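Local structure of alpha-2,3-sialyltransferase (Campylobacter jejuni, 2P2V) at residues A[48-53]-A[187-192]. The protein probably transfers sialic acid from a CMP-activated donor to acceptor glycans, this chain being the part of a longer membrane protein that holds the donor-sugar pocket. Numbering follows the deposited sequence.
With CSF (cytidine-5'-monophosphate-3-fluoro-N-acetyl-neuraminic acid), chain O.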
loop_
_atom_site.group_PDB
_atom_site.type_symbol
_atom_site.label_atom_id
_atom_site.label_comp_id
_atom_site.label_asym_id
_atom_site.label_seq_id
_atom_site.Cartn_x
_atom_site.Cartn_y
_atom_site.Cartn_z
ATOM N N CYS A 48 -21.314 9.460 -22.587
ATOM C CA CYS A 48 -20.597 8.240 -22.327
ATOM C C CYS A 48 -20.269 7.553 -23.642
ATOM O O CYS A 48 -20.901 7.849 -24.678
ATOM C CB CYS A 48 -21.423 7.274 -21.470
ATOM S SG CYS A 48 -22.987 6.683 -22.149
ATOM N N ASN A 49 -19.300 6.652 -23.566
ATOM C CA ASN A 49 -19.091 5.671 -24.630
ATOM C C ASN A 49 -19.000 6.326 -26.015
ATOM O O ASN A 49 -18.210 7.252 -26.172
ATOM C CB ASN A 49 -20.127 4.562 -24.510
ATOM C CG ASN A 49 -20.069 3.847 -23.142
ATOM O OD1 ASN A 49 -19.074 3.928 -22.426
ATOM N ND2 ASN A 49 -21.120 3.129 -22.803
ATOM N N GLN A 50 -19.732 5.804 -27.021
ATOM C CA GLN A 50 -19.581 6.333 -28.374
ATOM C C GLN A 50 -20.451 7.578 -28.651
ATOM O O GLN A 50 -21.093 7.660 -29.689
ATOM C CB GLN A 50 -19.859 5.230 -29.393
ATOM C CG GLN A 50 -18.772 4.179 -29.449
ATOM C CD GLN A 50 -18.884 3.120 -28.336
ATOM O OE1 GLN A 50 -18.145 3.175 -27.361
ATOM N NE2 GLN A 50 -19.787 2.138 -28.502
ATOM N N PHE A 51 -20.446 8.570 -27.759
ATOM C CA PHE A 51 -21.287 9.751 -27.939
ATOM C C PHE A 51 -20.923 10.518 -29.236
ATOM O O PHE A 51 -21.772 11.147 -29.888
ATOM C CB PHE A 51 -21.193 10.682 -26.694
ATOM C CG PHE A 51 -19.857 11.303 -26.519
ATOM C CD1 PHE A 51 -18.870 10.678 -25.759
ATOM C CD2 PHE A 51 -19.554 12.501 -27.146
ATOM C CE1 PHE A 51 -17.587 11.229 -25.662
ATOM C CE2 PHE A 51 -18.285 13.074 -27.050
ATOM C CZ PHE A 51 -17.287 12.426 -26.307
ATOM N N TYR A 52 -19.639 10.498 -29.574
ATOM C CA TYR A 52 -19.085 11.286 -30.687
ATOM C C TYR A 52 -19.478 10.708 -32.057
ATOM O O TYR A 52 -19.201 11.332 -33.102
ATOM C CB TYR A 52 -17.544 11.341 -30.606
ATOM C CG TYR A 52 -16.910 9.997 -30.347
ATOM C CD1 TYR A 52 -16.744 9.523 -29.039
ATOM C CD2 TYR A 52 -16.477 9.201 -31.394
ATOM C CE1 TYR A 52 -16.210 8.310 -28.776
ATOM C CE2 TYR A 52 -15.941 7.968 -31.144
ATOM C CZ TYR A 52 -15.793 7.519 -29.830
ATOM O OH TYR A 52 -15.226 6.292 -29.566
ATOM N N PHE A 53 -20.090 9.536 -32.038
ATOM C CA PHE A 53 -20.738 8.972 -33.233
ATOM C C PHE A 53 -21.886 9.873 -33.724
ATOM O O PHE A 53 -22.270 9.802 -34.906
ATOM C CB PHE A 53 -21.297 7.587 -32.947
ATOM C CG PHE A 53 -20.295 6.445 -33.068
ATOM C CD1 PHE A 53 -18.978 6.572 -32.622
ATOM C CD2 PHE A 53 -20.700 5.218 -33.589
ATOM C CE1 PHE A 53 -18.089 5.493 -32.689
ATOM C CE2 PHE A 53 -19.794 4.123 -33.702
ATOM C CZ PHE A 53 -18.493 4.276 -33.245
ATOM N N THR A 187 -16.637 0.240 -38.462
ATOM C CA THR A 187 -15.489 -0.579 -38.835
ATOM C C THR A 187 -14.564 -0.809 -37.627
ATOM O O THR A 187 -14.125 -1.925 -37.385
ATOM C CB THR A 187 -14.695 0.036 -40.008
ATOM O OG1 THR A 187 -15.602 0.641 -40.940
ATOM C CG2 THR A 187 -13.910 -1.048 -40.723
ATOM N N ASN A 188 -14.286 0.250 -36.866
ATOM C CA ASN A 188 -13.351 0.125 -35.736
ATOM C C ASN A 188 -13.900 -0.692 -34.564
ATOM O O ASN A 188 -13.153 -1.428 -33.921
ATOM C CB ASN A 188 -12.856 1.495 -35.283
ATOM C CG ASN A 188 -11.978 2.167 -36.314
ATOM O OD1 ASN A 188 -11.809 3.389 -36.291
ATOM N ND2 ASN A 188 -11.385 1.367 -37.232
ATOM N N ILE A 189 -15.200 -0.568 -34.296
ATOM C CA ILE A 189 -15.843 -1.388 -33.265
ATOM C C ILE A 189 -15.657 -2.881 -33.600
ATOM O O ILE A 189 -15.205 -3.669 -32.756
ATOM C CB ILE A 189 -17.358 -1.004 -33.069
ATOM C CG1 ILE A 189 -17.513 0.352 -32.332
ATOM C CG2 ILE A 189 -18.150 -2.136 -32.367
ATOM C CD1 ILE A 189 -16.971 0.391 -30.859
ATOM N N LYS A 190 -15.967 -3.237 -34.851
ATOM C CA LYS A 190 -15.735 -4.593 -35.382
ATOM C C LYS A 190 -14.295 -5.084 -35.217
ATOM O O LYS A 190 -14.081 -6.228 -34.834
ATOM C CB LYS A 190 -16.156 -4.673 -36.857
ATOM C CG LYS A 190 -17.669 -4.626 -37.089
ATOM C CD LYS A 190 -17.978 -4.499 -38.574
ATOM C CE LYS A 190 -19.468 -4.487 -38.846
ATOM N NZ LYS A 190 -19.699 -3.825 -40.172
ATOM N N THR A 191 -13.313 -4.224 -35.481
ATOM C CA THR A 191 -11.911 -4.634 -35.413
ATOM C C THR A 191 -11.487 -4.946 -33.982
ATOM O O THR A 191 -11.020 -6.062 -33.696
ATOM C CB THR A 191 -10.951 -3.585 -35.984
ATOM O OG1 THR A 191 -11.361 -3.219 -37.303
ATOM C CG2 THR A 191 -9.545 -4.141 -36.042
ATOM N N ILE A 192 -11.649 -3.963 -33.088
ATOM C CA ILE A 192 -11.174 -4.095 -31.700
ATOM C C ILE A 192 -11.738 -5.386 -31.084
ATOM O O ILE A 192 -10.972 -6.225 -30.588
ATOM C CB ILE A 192 -11.464 -2.825 -30.834
ATOM C CG1 ILE A 192 -10.820 -1.587 -31.478
ATOM C CG2 ILE A 192 -10.898 -2.990 -29.421
ATOM C CD1 ILE A 192 -11.283 -0.243 -30.930
HETATM C C5A CSF O . -22.612 -2.324 -24.156
HETATM C C4A CSF O . -24.035 -2.075 -23.669
HETATM C C2A CSF O . -23.297 0.126 -22.583
HETATM O O6A CSF O . -22.013 -0.137 -23.190
HETATM C C6A CSF O . -21.943 -0.957 -24.386
HETATM C C3A CSF O . -24.055 -1.190 -22.414
HETATM O O4A CSF O . -24.625 -3.319 -23.316
HETATM N N5A CSF O . -22.729 -3.050 -25.439
HETATM C C7A CSF O . -20.469 -1.092 -24.747
HETATM C C8A CSF O . -19.828 0.279 -24.931
HETATM C C9A CSF O . -18.312 0.175 -25.195
HETATM O O9A CSF O . -17.728 1.467 -25.484
HETATM O O8A CSF O . -20.541 0.985 -25.996
HETATM O O7A CSF O . -19.816 -1.872 -23.729
HETATM C C1A CSF O . -23.098 0.658 -21.171
HETATM O OBA CSF O . -24.121 0.688 -20.430
HETATM O OAA CSF O . -21.947 1.041 -20.824
HETATM O O1A CSF O . -24.119 1.124 -23.233
HETATM O O2A CSF O . -24.917 0.829 -25.555
HETATM N N1 CSF O . -28.943 3.413 -24.106
HETATM C C2 CSF O . -30.302 3.004 -23.951
HETATM N N3 CSF O . -30.988 2.461 -25.001
HETATM C C4 CSF O . -30.382 2.331 -26.202
HETATM C C5 CSF O . -29.050 2.730 -26.375
HETATM C C6 CSF O . -28.345 3.276 -25.307
HETATM C "C3'" CSF O . -26.355 2.946 -21.973
HETATM C "C2'" CSF O . -27.862 3.051 -21.841
HETATM C "C1'" CSF O . -28.219 4.021 -22.968
HETATM O "O4'" CSF O . -27.016 4.684 -23.417
HETATM C "C4'" CSF O . -25.900 4.233 -22.650
HETATM P PA CSF O . -24.051 1.751 -24.733
HETATM O "O5'" CSF O . -24.885 3.139 -24.586
HETATM C "C5'" CSF O . -24.659 4.065 -23.524
HETATM O "O3'" CSF O . -25.742 2.871 -20.690
HETATM O "O2'" CSF O . -28.212 3.618 -20.549
HETATM N N4 CSF O . -31.054 1.800 -27.269
HETATM O O2 CSF O . -30.851 3.115 -22.820
HETATM O O3A CSF O . -22.670 2.157 -25.162
HETATM C C10 CSF O . -21.768 -3.943 -25.736
HETATM O O10 CSF O . -20.793 -4.167 -25.004
HETATM C C11 CSF O . -21.942 -4.659 -27.056
HETATM F F3A CSF O . -23.471 -1.857 -21.361
#
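Ile189 bridges two side chains of the loop that follows strand 44-48. Its CG1 lies 4.1 Å from Phe53 CZ, meeting the ring obliquely, and its terminal CD1 comes within 4.1 Å of Gln50 NE2. Its CB bond points toward the loop, and with CG1 set beside the backbone N (chi1 -73°) the ethyl branch reaches both side chains. No hydrogen bond joins the two segments, and only 95 Å² is buried between them.

Packing is closer within the loop and against the bound CMP-3-fluoro-sialic acid. Gln50 CB sits 3.6 Å above one face of the Phe53 ring, offset toward its rim, while Phe182 meets this ring edge-to-face. The bend at chi2 (81°) carries the Gln50 amide away from that ring to the glycerol tail of the sugar, where both its ends are used: OE1 accepts from O9A of the ligand at 2.6 Å, and NE2 donates to O8A at 2.9 Å. This pairing, with a weak hydrogen bond between Gln76 NE2 and OE1, is consistent with the amide being turned this way round. Asn49 ND2 forks between the phosphate oxygen O3A and the sugar carboxylate oxygen OAA, each 3.0 Å away, and so ties the phosphate and carboxylate of the donor analogue to one amide, as it probably does for the natural donor.

By contrast, the far side of helix 187-192 is exposed at Thr187, Lys190 and Thr191; there Thr191 OG1 donates a hydrogen bond to Thr187 O, 3.1 Å away.

Gln50 centres an inverse gamma turn, and the loop leaves the C-terminal end of a parallel strand in an alpha/beta sheet, a placement characteristic of nucleotide-sugar pockets in Rossmann-like glycosyltransferases.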